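Local coordinates for uncharacterized protein PA2218 (Pseudomonas aeruginosa, PDB 2HDW) that is of unknown function but adopts an alpha/beta-hydrolase fold and probably acts as a hydrolase, at residues R95-V100 and R123-L128; E153-A158 and G183-A188; N169-G174 and R194-V199. All blocks are in the same frame, centred on the assembly; numbering follows the deposited sequence.

Interaction 1 of 3, residues R95-V100 and R123-L128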
loop_
_atom_site.group_PDB
_atom_site.type_symbol
_atom_site.label_atom_id
_atom_site.label_comp_id
_atom_site.label_asym_id
_atom_site.label_seq_id
_atom_site.Cartn_x
_atom_site.Cartn_y
_atom_site.Cartn_z
ATOM N N ARG A 95 -6.725 23.366 -12.599
ATOM C CA ARG A 95 -6.109 22.052 -12.474
ATOM C C ARG A 95 -6.507 21.485 -11.117
ATOM O O ARG A 95 -6.659 22.221 -10.144
ATOM C CB ARG A 95 -4.587 22.153 -12.606
ATOM C CG ARG A 95 -4.123 22.340 -14.050
ATOM C CD ARG A 95 -2.611 22.463 -14.154
ATOM N NE ARG A 95 -2.164 22.500 -15.543
ATOM C CZ ARG A 95 -1.384 21.581 -16.107
ATOM N NH1 ARG A 95 -0.956 20.543 -15.401
ATOM N NH2 ARG A 95 -1.036 21.698 -17.381
ATOM N N LEU A 96 -6.665 20.169 -11.059
ATOM C CA LEU A 96 -7.118 19.491 -9.849
ATOM C C LEU A 96 -6.069 18.943 -8.894
ATOM O O LEU A 96 -4.947 18.645 -9.290
ATOM C CB LEU A 96 -8.027 18.331 -10.253
ATOM C CG LEU A 96 -9.243 18.677 -11.108
ATOM C CD1 LEU A 96 -10.015 17.408 -11.432
ATOM C CD2 LEU A 96 -10.126 19.668 -10.354
ATOM N N PRO A 97 -6.436 18.806 -7.604
ATOM C CA PRO A 97 -5.517 18.267 -6.600
ATOM C C PRO A 97 -5.469 16.780 -6.947
ATOM O O PRO A 97 -6.386 16.278 -7.601
ATOM C CB PRO A 97 -6.241 18.536 -5.283
ATOM C CG PRO A 97 -7.694 18.402 -5.671
ATOM C CD PRO A 97 -7.745 19.133 -7.005
ATOM N N ALA A 98 -4.419 16.080 -6.531
ATOM C CA ALA A 98 -4.303 14.661 -6.856
ATOM C C ALA A 98 -3.861 13.830 -5.658
ATOM O O ALA A 98 -3.226 14.341 -4.732
ATOM C CB ALA A 98 -3.323 14.473 -8.019
ATOM N N ILE A 99 -4.206 12.546 -5.687
ATOM C CA ILE A 99 -3.864 11.626 -4.604
ATOM C C ILE A 99 -3.329 10.301 -5.146
ATOM O O ILE A 99 -3.943 9.691 -6.023
ATOM C CB ILE A 99 -5.106 11.289 -3.742
ATOM C CG1 ILE A 99 -5.752 12.568 -3.215
ATOM C CG2 ILE A 99 -4.714 10.384 -2.587
ATOM C CD1 ILE A 99 -7.061 12.322 -2.475
ATOM N N VAL A 100 -2.185 9.861 -4.631
ATOM C CA VAL A 100 -1.631 8.576 -5.046
ATOM C C VAL A 100 -1.940 7.592 -3.931
ATOM O O VAL A 100 -1.662 7.855 -2.759
ATOM C CB VAL A 100 -0.109 8.623 -5.259
ATOM C CG1 VAL A 100 0.423 7.200 -5.451
ATOM C CG2 VAL A 100 0.214 9.464 -6.487
ATOM N N ARG A 123 -14.956 12.126 -5.249
ATOM C CA ARG A 123 -14.916 13.235 -4.301
ATOM C C ARG A 123 -14.203 14.458 -4.883
ATOM O O ARG A 123 -13.914 15.409 -4.161
ATOM C CB ARG A 123 -14.218 12.807 -3.003
ATOM C CG ARG A 123 -14.811 11.574 -2.337
ATOM C CD ARG A 123 -16.263 11.786 -1.952
ATOM N NE ARG A 123 -16.894 10.561 -1.460
ATOM C CZ ARG A 123 -17.195 10.324 -0.186
ATOM N NH1 ARG A 123 -16.924 11.227 0.748
ATOM N NH2 ARG A 123 -17.782 9.184 0.151
ATOM N N GLY A 124 -13.903 14.426 -6.180
ATOM C CA GLY A 124 -13.257 15.566 -6.816
ATOM C C GLY A 124 -11.748 15.544 -6.992
ATOM O O GLY A 124 -11.164 16.540 -7.421
ATOM N N PHE A 125 -11.100 14.427 -6.672
ATOM C CA PHE A 125 -9.647 14.346 -6.822
ATOM C C PHE A 125 -9.252 13.489 -8.025
ATOM O O PHE A 125 -10.001 12.617 -8.453
ATOM C CB PHE A 125 -9.016 13.737 -5.555
ATOM C CG PHE A 125 -9.287 14.522 -4.292
ATOM C CD1 PHE A 125 -8.412 15.520 -3.874
ATOM C CD2 PHE A 125 -10.429 14.276 -3.533
ATOM C CE1 PHE A 125 -8.668 16.263 -2.715
ATOM C CE2 PHE A 125 -10.697 15.018 -2.368
ATOM C CZ PHE A 125 -9.814 16.010 -1.963
ATOM N N VAL A 126 -8.080 13.763 -8.585
ATOM C CA VAL A 126 -7.561 12.949 -9.677
ATOM C C VAL A 126 -6.817 11.888 -8.872
ATOM O O VAL A 126 -6.032 12.238 -7.997
ATOM C CB VAL A 126 -6.551 13.720 -10.543
ATOM C CG1 VAL A 126 -5.785 12.748 -11.423
ATOM C CG2 VAL A 126 -7.273 14.752 -11.397
ATOM N N THR A 127 -7.056 10.609 -9.144
ATOM C CA THR A 127 -6.400 9.566 -8.361
ATOM C C THR A 127 -5.705 8.477 -9.157
ATOM O O THR A 127 -5.980 8.266 -10.340
ATOM C CB THR A 127 -7.396 8.896 -7.403
ATOM O OG1 THR A 127 -8.406 8.225 -8.164
ATOM C CG2 THR A 127 -8.050 9.939 -6.505
ATOM N N LEU A 128 -4.815 7.767 -8.474
ATOM C CA LEU A 128 -4.041 6.711 -9.096
ATOM C C LEU A 128 -3.769 5.565 -8.113
ATOM O O LEU A 128 -3.281 5.793 -7.005
ATOM C CB LEU A 128 -2.722 7.312 -9.589
ATOM C CG LEU A 128 -1.721 6.508 -10.414
ATOM C CD1 LEU A 128 -2.346 6.099 -11.745
ATOM C CD2 LEU A 128 -0.480 7.361 -10.653
#

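Interaction 2 of 3, residues E153-A158 and G183-A188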
loop_
_atom_site.group_PDB
_atom_site.type_symbol
_atom_site.label_atom_id
_atom_site.label_comp_id
_atom_site.label_asym_id
_atom_site.label_seq_id
_atom_site.Cartn_x
_atom_site.Cartn_y
_atom_site.Cartn_z
ATOM N N GLU A 153 10.260 3.918 -2.997
ATOM C CA GLU A 153 10.494 4.589 -4.279
ATOM C C GLU A 153 9.259 4.505 -5.196
ATOM O O GLU A 153 8.925 5.474 -5.889
ATOM C CB GLU A 153 11.718 3.969 -4.970
ATOM C CG GLU A 153 11.863 4.271 -6.463
ATOM C CD GLU A 153 11.855 5.758 -6.793
ATOM O OE1 GLU A 153 12.340 6.567 -5.974
ATOM O OE2 GLU A 153 11.374 6.120 -7.891
ATOM N N ASP A 154 8.573 3.364 -5.188
ATOM C CA ASP A 154 7.380 3.189 -6.026
ATOM C C ASP A 154 6.368 4.308 -5.800
ATOM O O ASP A 154 5.752 4.808 -6.739
ATOM C CB ASP A 154 6.686 1.854 -5.736
ATOM C CG ASP A 154 7.454 0.653 -6.259
ATOM O OD1 ASP A 154 8.198 0.789 -7.253
ATOM O OD2 ASP A 154 7.289 -0.445 -5.685
ATOM N N PHE A 155 6.191 4.700 -4.546
ATOM C CA PHE A 155 5.247 5.757 -4.216
ATOM C C PHE A 155 5.632 7.077 -4.881
ATOM O O PHE A 155 4.782 7.774 -5.424
ATOM C CB PHE A 155 5.175 5.934 -2.698
ATOM C CG PHE A 155 3.816 5.667 -2.122
ATOM C CD1 PHE A 155 3.675 4.891 -0.974
ATOM C CD2 PHE A 155 2.676 6.214 -2.710
ATOM C CE1 PHE A 155 2.417 4.663 -0.415
ATOM C CE2 PHE A 155 1.409 5.993 -2.161
ATOM C CZ PHE A 155 1.281 5.214 -1.007
ATOM N N SER A 156 6.913 7.419 -4.839
ATOM C CA SER A 156 7.369 8.660 -5.445
ATOM C C SER A 156 7.404 8.562 -6.969
ATOM O O SER A 156 7.340 9.577 -7.665
ATOM C CB SER A 156 8.738 9.046 -4.887
ATOM O OG SER A 156 8.595 9.522 -3.554
ATOM N N ALA A 157 7.504 7.342 -7.487
ATOM C CA ALA A 157 7.495 7.139 -8.930
ATOM C C ALA A 157 6.071 7.424 -9.403
ATOM O O ALA A 157 5.862 7.945 -10.502
ATOM C CB ALA A 157 7.886 5.707 -9.270
ATOM N N ALA A 158 5.099 7.081 -8.557
ATOM C CA ALA A 158 3.692 7.308 -8.869
ATOM C C ALA A 158 3.405 8.807 -8.817
ATOM O O ALA A 158 2.657 9.335 -9.643
ATOM C CB ALA A 158 2.799 6.558 -7.881
ATOM N N GLY A 183 2.937 2.358 6.087
ATOM C CA GLY A 183 4.290 2.605 6.551
ATOM C C GLY A 183 5.149 3.163 5.428
ATOM O O GLY A 183 5.951 4.071 5.642
ATOM N N MET A 184 4.979 2.620 4.224
ATOM C CA MET A 184 5.740 3.083 3.067
ATOM C C MET A 184 5.350 4.520 2.691
ATOM O O MET A 184 6.194 5.298 2.245
ATOM C CB MET A 184 5.517 2.154 1.866
ATOM C CG MET A 184 6.728 1.274 1.474
ATOM S SD MET A 184 7.137 -0.092 2.615
ATOM C CE MET A 184 5.887 -1.316 2.123
ATOM N N ALA A 185 4.079 4.868 2.869
ATOM C CA ALA A 185 3.614 6.213 2.542
ATOM C C ALA A 185 4.290 7.241 3.448
ATOM O O ALA A 185 4.789 8.258 2.975
ATOM C CB ALA A 185 2.088 6.308 2.685
ATOM N N LEU A 186 4.313 6.975 4.748
ATOM C CA LEU A 186 4.950 7.892 5.695
ATOM C C LEU A 186 6.439 7.984 5.386
ATOM O O LEU A 186 7.037 9.060 5.477
ATOM C CB LEU A 186 4.747 7.403 7.133
ATOM C CG LEU A 186 3.297 7.407 7.622
ATOM C CD1 LEU A 186 3.182 6.663 8.947
ATOM C CD2 LEU A 186 2.820 8.848 7.762
ATOM N N ASN A 187 7.030 6.854 5.008
ATOM C CA ASN A 187 8.453 6.797 4.686
ATOM C C ASN A 187 8.757 7.664 3.466
ATOM O O ASN A 187 9.746 8.394 3.446
ATOM C CB ASN A 187 8.874 5.354 4.394
ATOM C CG ASN A 187 10.368 5.133 4.571
ATOM O OD1 ASN A 187 11.035 4.553 3.704
ATOM N ND2 ASN A 187 10.901 5.578 5.701
ATOM N N ALA A 188 7.898 7.575 2.455
ATOM C CA ALA A 188 8.069 8.345 1.224
ATOM C C ALA A 188 7.907 9.848 1.438
ATOM O O ALA A 188 8.709 10.644 0.946
ATOM C CB ALA A 188 7.075 7.867 0.165
#

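Interaction 3 of 3, residues N169-G174 and R194-V199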
loop_
_atom_site.group_PDB
_atom_site.type_symbol
_atom_site.label_atom_id
_atom_site.label_comp_id
_atom_site.label_asym_id
_atom_site.label_seq_id
_atom_site.Cartn_x
_atom_site.Cartn_y
_atom_site.Cartn_z
ATOM N N ASN A 169 -2.606 19.650 -10.723
ATOM C CA ASN A 169 -1.755 20.727 -10.241
ATOM C C ASN A 169 -0.681 20.031 -9.405
ATOM O O ASN A 169 -0.943 19.617 -8.278
ATOM C CB ASN A 169 -2.553 21.688 -9.357
ATOM C CG ASN A 169 -1.718 22.858 -8.870
ATOM O OD1 ASN A 169 -0.546 22.697 -8.537
ATOM N ND2 ASN A 169 -2.322 24.043 -8.815
ATOM N N ARG A 170 0.523 19.901 -9.956
ATOM C CA ARG A 170 1.619 19.224 -9.261
ATOM C C ARG A 170 1.908 19.726 -7.840
ATOM O O ARG A 170 2.574 19.038 -7.064
ATOM C CB ARG A 170 2.902 19.304 -10.095
ATOM C CG ARG A 170 3.542 20.691 -10.160
ATOM C CD ARG A 170 4.667 20.686 -11.178
ATOM N NE ARG A 170 4.165 20.239 -12.473
ATOM C CZ ARG A 170 4.930 19.907 -13.509
ATOM N NH1 ARG A 170 6.254 19.972 -13.415
ATOM N NH2 ARG A 170 4.364 19.499 -14.638
ATOM N N GLU A 171 1.423 20.917 -7.504
ATOM C CA GLU A 171 1.638 21.469 -6.168
ATOM C C GLU A 171 0.541 21.053 -5.180
ATOM O O GLU A 171 0.593 21.414 -3.998
ATOM C CB GLU A 171 1.714 23.001 -6.231
ATOM C CG GLU A 171 3.032 23.563 -6.772
ATOM C CD GLU A 171 4.226 23.184 -5.906
ATOM O OE1 GLU A 171 4.065 23.124 -4.669
ATOM O OE2 GLU A 171 5.327 22.961 -6.456
ATOM N N ARG A 172 -0.440 20.289 -5.656
ATOM C CA ARG A 172 -1.550 19.851 -4.806
ATOM C C ARG A 172 -1.649 18.326 -4.779
ATOM O O ARG A 172 -2.683 17.756 -5.125
ATOM C CB ARG A 172 -2.862 20.453 -5.328
ATOM C CG ARG A 172 -2.816 21.969 -5.548
ATOM C CD ARG A 172 -4.134 22.500 -6.117
ATOM N NE ARG A 172 -5.245 22.306 -5.185
ATOM C CZ ARG A 172 -6.532 22.451 -5.497
ATOM N NH1 ARG A 172 -6.894 22.796 -6.727
ATOM N NH2 ARG A 172 -7.462 22.235 -4.577
ATOM N N ILE A 173 -0.571 17.669 -4.360
ATOM C CA ILE A 173 -0.524 16.206 -4.318
ATOM C C ILE A 173 -0.454 15.642 -2.903
ATOM O O ILE A 173 0.310 16.120 -2.063
ATOM C CB ILE A 173 0.708 15.654 -5.089
ATOM C CG1 ILE A 173 0.743 16.215 -6.513
ATOM C CG2 ILE A 173 0.672 14.120 -5.113
ATOM C CD1 ILE A 173 -0.450 15.861 -7.341
ATOM N N GLY A 174 -1.261 14.616 -2.659
ATOM C CA GLY A 174 -1.273 13.948 -1.375
ATOM C C GLY A 174 -1.177 12.456 -1.630
ATOM O O GLY A 174 -1.233 12.013 -2.784
ATOM N N ARG A 194 7.561 17.061 -2.259
ATOM C CA ARG A 194 6.477 17.431 -3.165
ATOM C C ARG A 194 5.115 17.027 -2.589
ATOM O O ARG A 194 4.113 17.694 -2.839
ATOM C CB ARG A 194 6.673 16.761 -4.523
ATOM C CG ARG A 194 7.975 17.116 -5.229
ATOM C CD ARG A 194 8.145 16.273 -6.476
ATOM N NE ARG A 194 8.173 14.852 -6.148
ATOM C CZ ARG A 194 8.100 13.871 -7.040
ATOM N NH1 ARG A 194 7.998 14.150 -8.335
ATOM N NH2 ARG A 194 8.101 12.602 -6.631
ATOM N N VAL A 195 5.078 15.936 -1.821
ATOM C CA VAL A 195 3.830 15.450 -1.231
ATOM C C VAL A 195 3.423 16.370 -0.076
ATOM O O VAL A 195 4.141 16.498 0.922
ATOM C CB VAL A 195 3.980 13.990 -0.739
ATOM C CG1 VAL A 195 2.635 13.447 -0.292
ATOM C CG2 VAL A 195 4.554 13.122 -1.858
ATOM N N LYS A 196 2.263 17.004 -0.228
ATOM C CA LYS A 196 1.756 17.978 0.739
ATOM C C LYS A 196 1.083 17.473 2.010
ATOM O O LYS A 196 1.086 18.166 3.024
ATOM C CB LYS A 196 0.794 18.939 0.031
ATOM C CG LYS A 196 1.416 19.724 -1.115
ATOM C CD LYS A 196 2.642 20.507 -0.660
ATOM C CE LYS A 196 2.981 21.627 -1.640
ATOM N NZ LYS A 196 3.197 21.122 -3.014
ATOM N N ALA A 197 0.491 16.289 1.954
ATOM C CA ALA A 197 -0.193 15.731 3.114
ATOM C C ALA A 197 -0.263 14.226 2.941
ATOM O O ALA A 197 -0.156 13.728 1.822
ATOM C CB ALA A 197 -1.601 16.318 3.229
ATOM N N VAL A 198 -0.451 13.508 4.046
ATOM C CA VAL A 198 -0.498 12.055 4.007
ATOM C C VAL A 198 -1.482 11.456 5.008
ATOM O O VAL A 198 -1.563 11.888 6.160
ATOM C CB VAL A 198 0.910 11.447 4.289
ATOM C CG1 VAL A 198 1.401 11.881 5.672
ATOM C CG2 VAL A 198 0.855 9.926 4.199
ATOM N N VAL A 199 -2.222 10.456 4.538
ATOM C CA VAL A 199 -3.193 9.719 5.342
ATOM C C VAL A 199 -2.793 8.253 5.291
ATOM O O VAL A 199 -2.368 7.773 4.247
ATOM C CB VAL A 199 -4.621 9.810 4.749
ATOM C CG1 VAL A 199 -5.511 8.716 5.358
ATOM C CG2 VAL A 199 -5.215 11.172 5.018
#

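Interaction 1 of 3, residues R95-V100 and R123-L128
CG1 of Ile99 (chi1 -55°) and CG of Phe125 (chi1 -60°) each stand anti to their own carbonyl carbon, and Ile99 and Phe125 meet. The extended second torsion of Ile99 (174°) then carries its CD1 over one face of the Phe125 ring. This CH-pi contact is displaced toward the rim, with Ile99 CD1 3.9 Å from the Phe125 centroid and 3.6 Å from Phe125 CG. Pro97 crosses the same phenylalanine at about a right angle, its CG reaching Phe125 CD1 at 3.5 Å, while Met120 and Phe363 add further hydrophobic cover.

These side chains flank two parallel strands, 96-102 and 126-130, neighbours in the central sheet and the two strands of a beta-alpha-beta unit whose crossover helix is 112-122. Val126 straddles Ala98: Val126 N donates to Pro97 O at 3.2 Å, and Val126 O accepts from Ile99 N at 3.0 Å. One step on, Leu128 N donates to Ile99 O at 3.2 Å. Two carbonyls do double duty, since Val126 O also faces Ala98 CA at 3.2 Å and Ile99 O lies close to Thr127 CA. The sheet face bearing Ala98, Val100, Val126 and Leu128 is partly covered by helix 148-164; Leu96 extends the packing at the start, its CD1 3.8 Å from Val126 CG2. Ile99 and Thr127 point to the other face, where Thr127 OG1 hydrogen-bonds to Ala117 O in the crossover helix. Gly124, with positive phi, ends that helix in a Schellman motif just before the second strand.

Chemically, three backbone bonds link the two strands, while Ala98 turns its N and O to Arg172 and Gly174 on the other side, leaving mainly apolar side chains to join the sheet to the helices on its two faces.

Interaction 2 of 3, residues E153-A158 and G183-A188
Phe155 reaches across from helix 148-164 to helix 180-191 with its ring turned obliquely to Ala185, so that neither face nor edge describes the meeting. One side of the ring does the touching: Phe155 CE1 lies 3.5 Å from Ala185 CB, and Phe155 CD1 lies 3.8 Å from Ala185 CA, close against the helix backbone. A first torsion of -118°, away from the usual staggered values, sets the CG of Phe155 in this direction. Nearer its own backbone, the same residue uses its methylene, with Phe155 CB 3.9 Å from Ala188 CB. The two alanines, three residues apart, therefore receive different parts of a single side chain, one the ring and the other its root.

The axes of the short helical segments pass 9.1 Å apart at 68°, with alanines of helix 180-191 facing Phe155. Both helices pack against the central sheet of the alpha/beta-hydrolase fold, and helix 180-191 follows strand 173-178, the strand-turn-helix position at which enzymes of this fold commonly carry their nucleophile. Phe155 also meets Phe130 edge-to-face and packs against Trp181 and Val100, which places the aromatic ring between the helix pair and the sheet.

Met184 starts toward helix 148-164, but only its root comes near: Met184 CB is 4.4 Å from Phe155 CD1, and the thioether end turns away. Ser156 skirts the other end of the contact, its OG 4.3 Å from Ala188 CB while hydrogen-bonding to Asp192 OD2.

Interaction 3 of 3, residues N169-G174 and R194-V199
The carboxylate of Glu171 is met from above its plane by Lys196 NZ, which stands 47° out of it and forms a salt bridge to Glu171 OE1 at 2.7 Å. The contact joins the beginnings of the two parallel strands, 173-178 and 197-201, of a beta-alpha-beta unit with helix 180-191 between them. The same ammonium group donates to Glu171 O at 2.8 Å, again from above the carbonyl plane, here by 40°. In contrast, the Asn169 amide receives Glu171 N in its plane, an Asx turn with Asn169 OD1 2.8 Å from that nitrogen.

A type I turn from Asn169 to Arg172 presents the side chain and carbonyl of Glu171 together, and Lys196, bent at chi2 and again at chi4 (-57°), curls its NZ back to grip both. The carboxylate probably offsets the lysine charge, while the carbonyl helps fix the position of the ammonium group. Arg194 directs its guanidinium elsewhere, to Asp160 and Asp192. Deeper in, Val195 CG1 lies 4.1 Å from Gly174 CA. Just beside it, Lys196 N approaches Ile173 O nearly in line with its C=O bond, 2.8 Å away.

In the fold
Followed from the N terminus, strand 96-102 runs into helix 112-122 and returns as strand 126-130, and interaction 1 closes that loop before either other contact opens. Helix 148-164 comes next, opening interaction 2; the turn at 169-174 then opens interaction 3. Helix 180-191 completes interaction 2 and the 194-199 segment completes interaction 3, so these two cross along the chain. Strand 96-102 lies beside strand 173-178, with Ala98 probably hydrogen-bonded to Arg172 and Gly174, which makes interactions 1 and 3 parts of one sheet. Interaction 2 joins the helices packed against it: Val100 touches Phe155 and Ala158, while Val198 touches Ala185 and Leu186.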